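PDB 3PF0: imelysin-like protein from Psychrobacter arcticus, which is of unknown function but belongs to the imelysin-like family (peptidase family M75) and is possibly a metalloendopeptidase. Local coordinates for residues Lys52-His57 with Gln225-Trp230; Leu105-Ala110 with Arg269-Ala274; Ala309-Leu314 with Gln331-His336. All blocks are in the same frame, centred on the assembly; numbering follows the deposited sequence.

Contact 1 of 3, residues Lys52-His57 with Gln225-Trp230; sequences KTYLTH and QGLNQW
In this all-helical imelysin-like fold, Y54 and L55 near the start of helix 48-84 pack on G226, L227 and W230 in the first turns of helix 225-250. The polar link is W230 NE1 donating to Y54 OH at 3.0 Å, with an N-H...O angle of 152°. Y54 OH sits at the indole edge, a little out of its plane. The bond from CA to CB of Y54 points toward the second helix, and CG is anti to the backbone N (chi1 174°); the side chain crosses that of W230 at about a right angle. Their ring planes are inclined at 65°, and Y54 CE2 lies 3.8 Å from W230 CD1. L227 CD1 meets Y54 CD2 at 3.7 Å. L55 packs on backbone instead: its CD2 is 3.6 Å from G226 C, with L227 N next to it. A phenylalanine in place of Y54 would probably leave W230 NE1 buried without its acceptor and the indole freer to turn. V287, L288 and I291 of helix 286-292 also touch Y54. The buried contact joins two helices far apart in sequence, aromatic and leucine packing within an all-helical fold.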
loop_
_atom_site.group_PDB
_atom_site.type_symbol
_atom_site.label_atom_id
_atom_site.label_comp_id
_atom_site.label_asym_id
_atom_site.label_seq_id
_atom_site.Cartn_x
_atom_site.Cartn_y
_atom_site.Cartn_z
ATOM N N LYS A 52 -5.708 -6.539 23.953
ATOM C CA LYS A 52 -4.748 -5.457 24.198
ATOM C C LYS A 52 -3.346 -5.855 23.683
ATOM O O LYS A 52 -2.717 -5.070 22.967
ATOM C CB LYS A 52 -4.708 -5.114 25.700
ATOM C CG LYS A 52 -3.736 -4.002 26.082
ATOM C CD LYS A 52 -3.680 -3.811 27.586
ATOM C CE LYS A 52 -2.814 -2.649 27.987
ATOM N NZ LYS A 52 -2.702 -2.553 29.465
ATOM N N THR A 53 -2.892 -7.084 24.027
ATOM C CA THR A 53 -1.597 -7.670 23.647
ATOM C C THR A 53 -1.500 -7.799 22.111
ATOM O O THR A 53 -0.464 -7.436 21.544
ATOM C CB THR A 53 -1.405 -9.026 24.371
ATOM O OG1 THR A 53 -1.393 -8.809 25.787
ATOM C CG2 THR A 53 -0.124 -9.750 23.964
ATOM N N TYR A 54 -2.574 -8.287 21.445
ATOM C CA TYR A 54 -2.586 -8.447 19.986
ATOM C C TYR A 54 -2.475 -7.089 19.286
ATOM O O TYR A 54 -1.622 -6.944 18.411
ATOM C CB TYR A 54 -3.824 -9.226 19.499
ATOM C CG TYR A 54 -3.946 -9.295 17.990
ATOM C CD1 TYR A 54 -3.100 -10.108 17.238
ATOM C CD2 TYR A 54 -4.907 -8.550 17.316
ATOM C CE1 TYR A 54 -3.198 -10.164 15.847
ATOM C CE2 TYR A 54 -5.010 -8.591 15.924
ATOM C CZ TYR A 54 -4.157 -9.403 15.195
ATOM O OH TYR A 54 -4.267 -9.442 13.829
ATOM N N LEU A 55 -3.303 -6.100 19.692
ATOM C CA LEU A 55 -3.320 -4.739 19.134
ATOM C C LEU A 55 -1.976 -4.019 19.359
ATOM O O LEU A 55 -1.535 -3.285 18.480
ATOM C CB LEU A 55 -4.480 -3.908 19.720
ATOM C CG LEU A 55 -5.914 -4.325 19.327
ATOM C CD1 LEU A 55 -6.923 -3.721 20.269
ATOM C CD2 LEU A 55 -6.250 -3.952 17.873
ATOM N N THR A 56 -1.308 -4.266 20.503
ATOM C CA THR A 56 0.016 -3.707 20.816
ATOM C C THR A 56 1.052 -4.331 19.865
ATOM O O THR A 56 1.931 -3.621 19.367
ATOM C CB THR A 56 0.357 -3.928 22.301
ATOM O OG1 THR A 56 -0.653 -3.303 23.095
ATOM C CG2 THR A 56 1.716 -3.368 22.690
ATOM N N HIS A 57 0.917 -5.643 19.591
ATOM C CA HIS A 57 1.799 -6.386 18.693
ATOM C C HIS A 57 1.602 -5.899 17.227
ATOM O O HIS A 57 2.580 -5.787 16.485
ATOM C CB HIS A 57 1.554 -7.904 18.859
ATOM C CG HIS A 57 1.754 -8.712 17.619
ATOM N ND1 HIS A 57 3.006 -9.143 17.237
ATOM C CD2 HIS A 57 0.845 -9.150 16.718
ATOM C CE1 HIS A 57 2.827 -9.809 16.110
ATOM N NE2 HIS A 57 1.542 -9.842 15.763
ATOM N N GLN A 225 -13.472 -1.683 19.433
ATOM C CA GLN A 225 -13.232 -0.603 18.459
ATOM C C GLN A 225 -11.933 -0.813 17.660
ATOM O O GLN A 225 -11.936 -0.653 16.437
ATOM C CB GLN A 225 -13.189 0.763 19.172
ATOM C CG GLN A 225 -13.205 1.965 18.222
ATOM C CD GLN A 225 -12.756 3.242 18.895
ATOM O OE1 GLN A 225 -13.456 3.810 19.745
ATOM N NE2 GLN A 225 -11.589 3.742 18.502
ATOM N N GLY A 226 -10.857 -1.168 18.362
ATOM C CA GLY A 226 -9.541 -1.393 17.780
ATOM C C GLY A 226 -9.473 -2.583 16.847
ATOM O O GLY A 226 -9.034 -2.446 15.699
ATOM N N LEU A 227 -9.907 -3.757 17.344
ATOM C CA LEU A 227 -9.921 -5.006 16.591
ATOM C C LEU A 227 -10.838 -4.884 15.363
ATOM O O LEU A 227 -10.467 -5.341 14.277
ATOM C CB LEU A 227 -10.373 -6.155 17.503
ATOM C CG LEU A 227 -10.019 -7.573 17.050
ATOM C CD1 LEU A 227 -8.579 -7.928 17.420
ATOM C CD2 LEU A 227 -10.978 -8.587 17.656
ATOM N N ASN A 228 -11.997 -4.208 15.523
ATOM C CA ASN A 228 -12.951 -4.010 14.431
ATOM C C ASN A 228 -12.346 -3.145 13.314
ATOM O O ASN A 228 -12.450 -3.517 12.145
ATOM C CB ASN A 228 -14.263 -3.396 14.931
ATOM C CG ASN A 228 -15.389 -3.530 13.932
ATOM O OD1 ASN A 228 -15.922 -4.620 13.706
ATOM N ND2 ASN A 228 -15.757 -2.434 13.286
ATOM N N GLN A 229 -11.688 -2.024 13.677
ATOM C CA GLN A 229 -11.074 -1.104 12.726
ATOM C C GLN A 229 -9.912 -1.756 11.993
ATOM O O GLN A 229 -9.785 -1.560 10.786
ATOM C CB GLN A 229 -10.604 0.194 13.416
ATOM C CG GLN A 229 -10.362 1.333 12.410
ATOM C CD GLN A 229 -10.430 2.725 12.983
ATOM O OE1 GLN A 229 -10.024 2.997 14.122
ATOM N NE2 GLN A 229 -10.874 3.654 12.160
ATOM N N TRP A 230 -9.064 -2.508 12.718
ATOM C CA TRP A 230 -7.892 -3.193 12.179
ATOM C C TRP A 230 -8.280 -4.219 11.086
ATOM O O TRP A 230 -7.724 -4.162 9.991
ATOM C CB TRP A 230 -7.092 -3.863 13.317
ATOM C CG TRP A 230 -6.072 -4.886 12.885
ATOM C CD1 TRP A 230 -6.075 -6.213 13.186
ATOM C CD2 TRP A 230 -4.910 -4.662 12.068
ATOM N NE1 TRP A 230 -4.977 -6.830 12.631
ATOM C CE2 TRP A 230 -4.241 -5.902 11.943
ATOM C CE3 TRP A 230 -4.379 -3.536 11.409
ATOM C CZ2 TRP A 230 -3.063 -6.049 11.198
ATOM C CZ3 TRP A 230 -3.217 -3.684 10.668
ATOM C CH2 TRP A 230 -2.564 -4.925 10.577
#

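Contact 2 of 3, residues Leu105-Ala110 with Arg269-Ala274; sequences LAQAWA and RAIINA
Q107 and I271 meet the opposite helix of this pair with similar first torsions. In Q107, CG is anti to the carbonyl carbon and beside the backbone N (chi1 -76°), and the chain runs on extended beyond CG, carrying the amide over to A270. In I271, CG1 is likewise anti to the carbonyl carbon (chi1 -53°), while CG2 lies anti to the backbone N. The two branches meet different alanines. CD1, at the end of the CG1 branch, touches A106 CB at 3.7 Å, and CG2 of I271 meets A110 CB at 4.0 Å. One turn on from A270, A274 CB points toward the first helix and rests 3.5 Å from the backbone Q107 O.

The motif is a close, roughly parallel helix pair. The N-to-C directions of the two segments differ by 33° and their axes approach to 8.5 Å, a spacing consistent with the small side chains of A106, A110, A270 and A274. Helix 92-112 and helix 268-283 are thereby joined inside the imelysin-like domain.

Beside A270 the contact turns polar. Q107 NE2 lies 3.7 Å from A270 CB, and a water sits close by. That water donates to A270 O at 2.9 Å and accepts from N273 ND2 at 2.8 Å, both on the second helix. A weak, unusually short bond from Q107 NE2 (2.6 Å) may add the glutamine to this water, though that link is doubtful. S111 OG, just beyond A110, is in weak hydrogen-bonding contact with both Q107 O and A274 O. I271 also touches P261 and A262 of a loop.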
loop_
_atom_site.group_PDB
_atom_site.type_symbol
_atom_site.label_atom_id
_atom_site.label_comp_id
_atom_site.label_asym_id
_atom_site.label_seq_id
_atom_site.Cartn_x
_atom_site.Cartn_y
_atom_site.Cartn_z
ATOM N N LEU A 105 10.397 1.384 -2.998
ATOM C CA LEU A 105 9.577 2.349 -2.271
ATOM C C LEU A 105 8.074 2.140 -2.538
ATOM O O LEU A 105 7.283 2.214 -1.595
ATOM C CB LEU A 105 9.996 3.800 -2.615
ATOM C CG LEU A 105 9.009 4.931 -2.255
ATOM C CD1 LEU A 105 8.806 5.052 -0.732
ATOM C CD2 LEU A 105 9.449 6.225 -2.851
ATOM N N ALA A 106 7.679 1.915 -3.801
ATOM C CA ALA A 106 6.261 1.706 -4.153
ATOM C C ALA A 106 5.731 0.432 -3.498
ATOM O O ALA A 106 4.605 0.429 -3.009
ATOM C CB ALA A 106 6.084 1.646 -5.664
ATOM N N GLN A 107 6.580 -0.619 -3.415
ATOM C CA GLN A 107 6.256 -1.898 -2.770
ATOM C C GLN A 107 6.086 -1.718 -1.238
ATOM O O GLN A 107 5.150 -2.287 -0.671
ATOM C CB GLN A 107 7.333 -2.947 -3.072
ATOM C CG GLN A 107 7.246 -3.509 -4.495
ATOM C CD GLN A 107 8.350 -4.491 -4.770
ATOM O OE1 GLN A 107 9.519 -4.131 -4.920
ATOM N NE2 GLN A 107 8.003 -5.755 -4.882
ATOM N N ALA A 108 6.971 -0.916 -0.593
ATOM C CA ALA A 108 6.932 -0.615 0.849
ATOM C C ALA A 108 5.665 0.163 1.214
ATOM O O ALA A 108 5.042 -0.130 2.231
ATOM C CB ALA A 108 8.171 0.171 1.277
ATOM N N TRP A 109 5.274 1.132 0.394
ATOM C CA TRP A 109 4.051 1.881 0.668
ATOM C C TRP A 109 2.807 1.020 0.421
ATOM O O TRP A 109 1.829 1.164 1.160
ATOM C CB TRP A 109 3.972 3.176 -0.125
ATOM C CG TRP A 109 2.686 3.914 0.121
ATOM C CD1 TRP A 109 1.621 4.005 -0.724
ATOM C CD2 TRP A 109 2.267 4.511 1.361
ATOM N NE1 TRP A 109 0.582 4.665 -0.107
ATOM C CE2 TRP A 109 0.942 4.960 1.183
ATOM C CE3 TRP A 109 2.883 4.696 2.612
ATOM C CZ2 TRP A 109 0.231 5.617 2.197
ATOM C CZ3 TRP A 109 2.173 5.336 3.619
ATOM C CH2 TRP A 109 0.867 5.792 3.406
ATOM N N ALA A 110 2.851 0.115 -0.581
ATOM C CA ALA A 110 1.739 -0.803 -0.874
ATOM C C ALA A 110 1.452 -1.665 0.358
ATOM O O ALA A 110 0.291 -1.882 0.694
ATOM C CB ALA A 110 2.059 -1.679 -2.085
ATOM N N ARG A 269 2.449 -6.389 -11.097
ATOM C CA ARG A 269 2.613 -7.673 -10.401
ATOM C C ARG A 269 3.350 -7.484 -9.057
ATOM O O ARG A 269 2.926 -8.055 -8.059
ATOM C CB ARG A 269 3.341 -8.697 -11.283
ATOM C CG ARG A 269 3.300 -10.130 -10.717
ATOM C CD ARG A 269 4.168 -11.102 -11.497
ATOM N NE ARG A 269 5.599 -10.851 -11.314
ATOM C CZ ARG A 269 6.547 -11.289 -12.139
ATOM N NH1 ARG A 269 6.229 -12.012 -13.205
ATOM N NH2 ARG A 269 7.820 -11.007 -11.904
ATOM N N ALA A 270 4.404 -6.646 -9.033
ATOM C CA ALA A 270 5.181 -6.339 -7.833
ATOM C C ALA A 270 4.340 -5.621 -6.762
ATOM O O ALA A 270 4.539 -5.876 -5.576
ATOM C CB ALA A 270 6.395 -5.494 -8.193
ATOM N N ILE A 271 3.400 -4.742 -7.176
ATOM C CA ILE A 271 2.532 -4.010 -6.244
ATOM C C ILE A 271 1.497 -4.972 -5.624
ATOM O O ILE A 271 1.344 -4.977 -4.405
ATOM C CB ILE A 271 1.864 -2.763 -6.906
ATOM C CG1 ILE A 271 2.916 -1.835 -7.582
ATOM C CG2 ILE A 271 1.009 -1.977 -5.898
ATOM C CD1 ILE A 271 4.131 -1.361 -6.648
ATOM N N ILE A 272 0.833 -5.813 -6.450
ATOM C CA ILE A 272 -0.175 -6.777 -5.979
ATOM C C ILE A 272 0.479 -7.815 -5.035
ATOM O O ILE A 272 -0.099 -8.144 -4.004
ATOM C CB ILE A 272 -0.944 -7.432 -7.167
ATOM C CG1 ILE A 272 -1.648 -6.360 -8.057
ATOM C CG2 ILE A 272 -1.946 -8.504 -6.699
ATOM C CD1 ILE A 272 -2.617 -5.331 -7.347
ATOM N N ASN A 273 1.696 -8.280 -5.375
ATOM C CA ASN A 273 2.486 -9.233 -4.596
ATOM C C ASN A 273 2.837 -8.667 -3.209
ATOM O O ASN A 273 2.670 -9.368 -2.207
ATOM C CB ASN A 273 3.754 -9.593 -5.368
ATOM C CG ASN A 273 4.517 -10.769 -4.832
ATOM O OD1 ASN A 273 4.018 -11.899 -4.772
ATOM N ND2 ASN A 273 5.772 -10.531 -4.493
ATOM N N ALA A 274 3.284 -7.402 -3.143
ATOM C CA ALA A 274 3.628 -6.743 -1.878
ATOM C C ALA A 274 2.403 -6.671 -0.956
ATOM O O ALA A 274 2.518 -6.974 0.231
ATOM C CB ALA A 274 4.178 -5.345 -2.141
HETATM O O HOH W 1 6.462 -7.786 -4.440
#

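Contact 3 of 3, residues Ala309-Leu314 with Gln331-His336; sequences ADTTAL and QELYDH
E332 meets L314 at the outer border of this antiparallel pair, where E332 OE2 lies 3.5 Å from L314 CD1, a carboxylate oxygen resting against a methyl. The two side chains cross obliquely. The backbone oxygen of E332 is gripped twice, by H336 N and by H336 ND1, which reach it from opposite faces of its plane.

At L333 the contact moves inward. L314 has CG anti to the backbone N (chi1 -176°), and its CD2 comes to 3.5 Å from L333 N. The L333 side chain reaches T311, with CD1 4.0 Å from T311 CG2, the two side chains crossing at about a right angle.

One turn on, H336 lies against D310, T311 and L314. Its ND1 donates to E332 O at 2.8 Å with an N-H...O angle of 157°; the oxygen lies in the imidazole plane, which helps to set the rotation of the ring. L314 CD2 approaches ND1 obliquely at 3.6 Å. At the ring edge, D310 CB is 3.9 Å from CD2 of H336, but the D310 carboxylate is too far from H336 NE2 for a salt bridge. T311 OG1 touches H336 CB at 3.5 Å and has its hydrogen-bond partner in A307 O of its own helix.

The segments run at 161° to each other, as helices 298-316 and 327-351 follow in the chain and double back as a hairpin. Helix 225-250 reaches L333 through I246, and L276 of helix 268-283 packs on T311.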
loop_
_atom_site.group_PDB
_atom_site.type_symbol
_atom_site.label_atom_id
_atom_site.label_comp_id
_atom_site.label_asym_id
_atom_site.label_seq_id
_atom_site.Cartn_x
_atom_site.Cartn_y
_atom_site.Cartn_z
ATOM N N ALA A 309 -1.989 -18.417 -0.364
ATOM C CA ALA A 309 -0.902 -19.153 -1.013
ATOM C C ALA A 309 -1.237 -19.474 -2.479
ATOM O O ALA A 309 -0.338 -19.391 -3.317
ATOM C CB ALA A 309 -0.603 -20.437 -0.250
ATOM N N ASP A 310 -2.514 -19.815 -2.791
ATOM C CA ASP A 310 -2.960 -20.116 -4.159
ATOM C C ASP A 310 -2.935 -18.853 -5.038
ATOM O O ASP A 310 -2.572 -18.928 -6.218
ATOM C CB ASP A 310 -4.381 -20.730 -4.171
ATOM C CG ASP A 310 -4.568 -22.065 -3.459
ATOM O OD1 ASP A 310 -3.571 -22.812 -3.310
ATOM O OD2 ASP A 310 -5.715 -22.367 -3.058
ATOM N N THR A 311 -3.335 -17.700 -4.458
ATOM C CA THR A 311 -3.368 -16.402 -5.136
ATOM C C THR A 311 -1.934 -15.973 -5.459
ATOM O O THR A 311 -1.674 -15.525 -6.576
ATOM C CB THR A 311 -4.133 -15.352 -4.290
ATOM O OG1 THR A 311 -5.356 -15.925 -3.822
ATOM C CG2 THR A 311 -4.460 -14.086 -5.079
ATOM N N THR A 312 -1.007 -16.153 -4.494
ATOM C CA THR A 312 0.418 -15.826 -4.620
ATOM C C THR A 312 1.059 -16.701 -5.731
ATOM O O THR A 312 1.802 -16.177 -6.567
ATOM C CB THR A 312 1.120 -15.972 -3.252
ATOM O OG1 THR A 312 0.450 -15.137 -2.304
ATOM C CG2 THR A 312 2.599 -15.584 -3.295
ATOM N N ALA A 313 0.731 -18.007 -5.755
ATOM C CA ALA A 313 1.225 -18.944 -6.767
ATOM C C ALA A 313 0.687 -18.583 -8.162
ATOM O O ALA A 313 1.425 -18.679 -9.144
ATOM C CB ALA A 313 0.842 -20.370 -6.396
ATOM N N LEU A 314 -0.580 -18.134 -8.247
ATOM C CA LEU A 314 -1.182 -17.719 -9.517
ATOM C C LEU A 314 -0.539 -16.418 -10.026
ATOM O O LEU A 314 -0.248 -16.302 -11.213
ATOM C CB LEU A 314 -2.704 -17.547 -9.359
ATOM C CG LEU A 314 -3.509 -17.198 -10.613
ATOM C CD1 LEU A 314 -3.624 -18.389 -11.559
ATOM C CD2 LEU A 314 -4.878 -16.711 -10.236
ATOM N N GLN A 331 -9.068 -12.953 -14.864
ATOM C CA GLN A 331 -10.348 -13.337 -14.264
ATOM C C GLN A 331 -10.105 -14.276 -13.080
ATOM O O GLN A 331 -10.745 -14.116 -12.042
ATOM C CB GLN A 331 -11.280 -13.989 -15.310
ATOM C CG GLN A 331 -12.742 -14.142 -14.853
ATOM C CD GLN A 331 -13.377 -12.841 -14.403
ATOM O OE1 GLN A 331 -13.444 -11.858 -15.149
ATOM N NE2 GLN A 331 -13.841 -12.801 -13.161
ATOM N N GLU A 332 -9.158 -15.231 -13.234
ATOM C CA GLU A 332 -8.736 -16.176 -12.197
ATOM C C GLU A 332 -8.176 -15.431 -10.979
ATOM O O GLU A 332 -8.489 -15.783 -9.836
ATOM C CB GLU A 332 -7.666 -17.108 -12.762
ATOM C CG GLU A 332 -8.083 -18.558 -12.873
ATOM C CD GLU A 332 -6.903 -19.479 -13.102
ATOM O OE1 GLU A 332 -6.307 -19.430 -14.204
ATOM O OE2 GLU A 332 -6.538 -20.215 -12.156
ATOM N N LEU A 333 -7.348 -14.391 -11.232
ATOM C CA LEU A 333 -6.755 -13.564 -10.186
ATOM C C LEU A 333 -7.852 -12.831 -9.419
ATOM O O LEU A 333 -7.824 -12.835 -8.185
ATOM C CB LEU A 333 -5.712 -12.578 -10.758
ATOM C CG LEU A 333 -5.072 -11.585 -9.758
ATOM C CD1 LEU A 333 -4.345 -12.307 -8.609
ATOM C CD2 LEU A 333 -4.125 -10.643 -10.458
ATOM N N TYR A 334 -8.834 -12.246 -10.140
ATOM C CA TYR A 334 -9.965 -11.545 -9.530
ATOM C C TYR A 334 -10.787 -12.502 -8.685
ATOM O O TYR A 334 -11.129 -12.156 -7.562
ATOM C CB TYR A 334 -10.858 -10.861 -10.584
ATOM C CG TYR A 334 -12.090 -10.221 -9.976
ATOM C CD1 TYR A 334 -11.997 -9.046 -9.237
ATOM C CD2 TYR A 334 -13.339 -10.826 -10.087
ATOM C CE1 TYR A 334 -13.117 -8.481 -8.632
ATOM C CE2 TYR A 334 -14.465 -10.273 -9.480
ATOM C CZ TYR A 334 -14.349 -9.100 -8.754
ATOM O OH TYR A 334 -15.460 -8.540 -8.173
ATOM N N ASP A 335 -11.093 -13.698 -9.220
ATOM C CA ASP A 335 -11.868 -14.750 -8.550
ATOM C C ASP A 335 -11.184 -15.207 -7.246
ATOM O O ASP A 335 -11.869 -15.367 -6.233
ATOM C CB ASP A 335 -12.101 -15.936 -9.497
ATOM C CG ASP A 335 -13.149 -15.696 -10.581
ATOM O OD1 ASP A 335 -13.864 -14.666 -10.510
ATOM O OD2 ASP A 335 -13.278 -16.557 -11.484
ATOM N N HIS A 336 -9.835 -15.353 -7.260
ATOM C CA HIS A 336 -9.044 -15.723 -6.087
ATOM C C HIS A 336 -9.139 -14.622 -5.021
ATOM O O HIS A 336 -9.289 -14.938 -3.839
ATOM C CB HIS A 336 -7.572 -15.978 -6.470
ATOM C CG HIS A 336 -7.287 -17.384 -6.896
ATOM N ND1 HIS A 336 -7.585 -17.827 -8.173
ATOM C CD2 HIS A 336 -6.733 -18.402 -6.200
ATOM C CE1 HIS A 336 -7.214 -19.097 -8.210
ATOM N NE2 HIS A 336 -6.689 -19.484 -7.047
#

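The three contacts tie together six different helices, with no strand anywhere in the fold. Contacts 1 and 2 alternate along the chain: consecutive helices 48-84 and 92-112 pair with consecutive helices 225-250 and 268-283, bringing parts of the chain more than 150 residues apart together in one helical unit. Contact 3 follows both in sequence and is local, joining helices 298-316 and 327-351. Contact 2 lies nearest the centre of the chain, about 24 Å from contact 1 and about 17 Å from contact 3, centre to centre; contacts 1 and 3 have centres about 28 Å apart. The late hairpin of contact 3 packs beside contact 2, N273 OD1 lying 4.2 Å from T312 CG2.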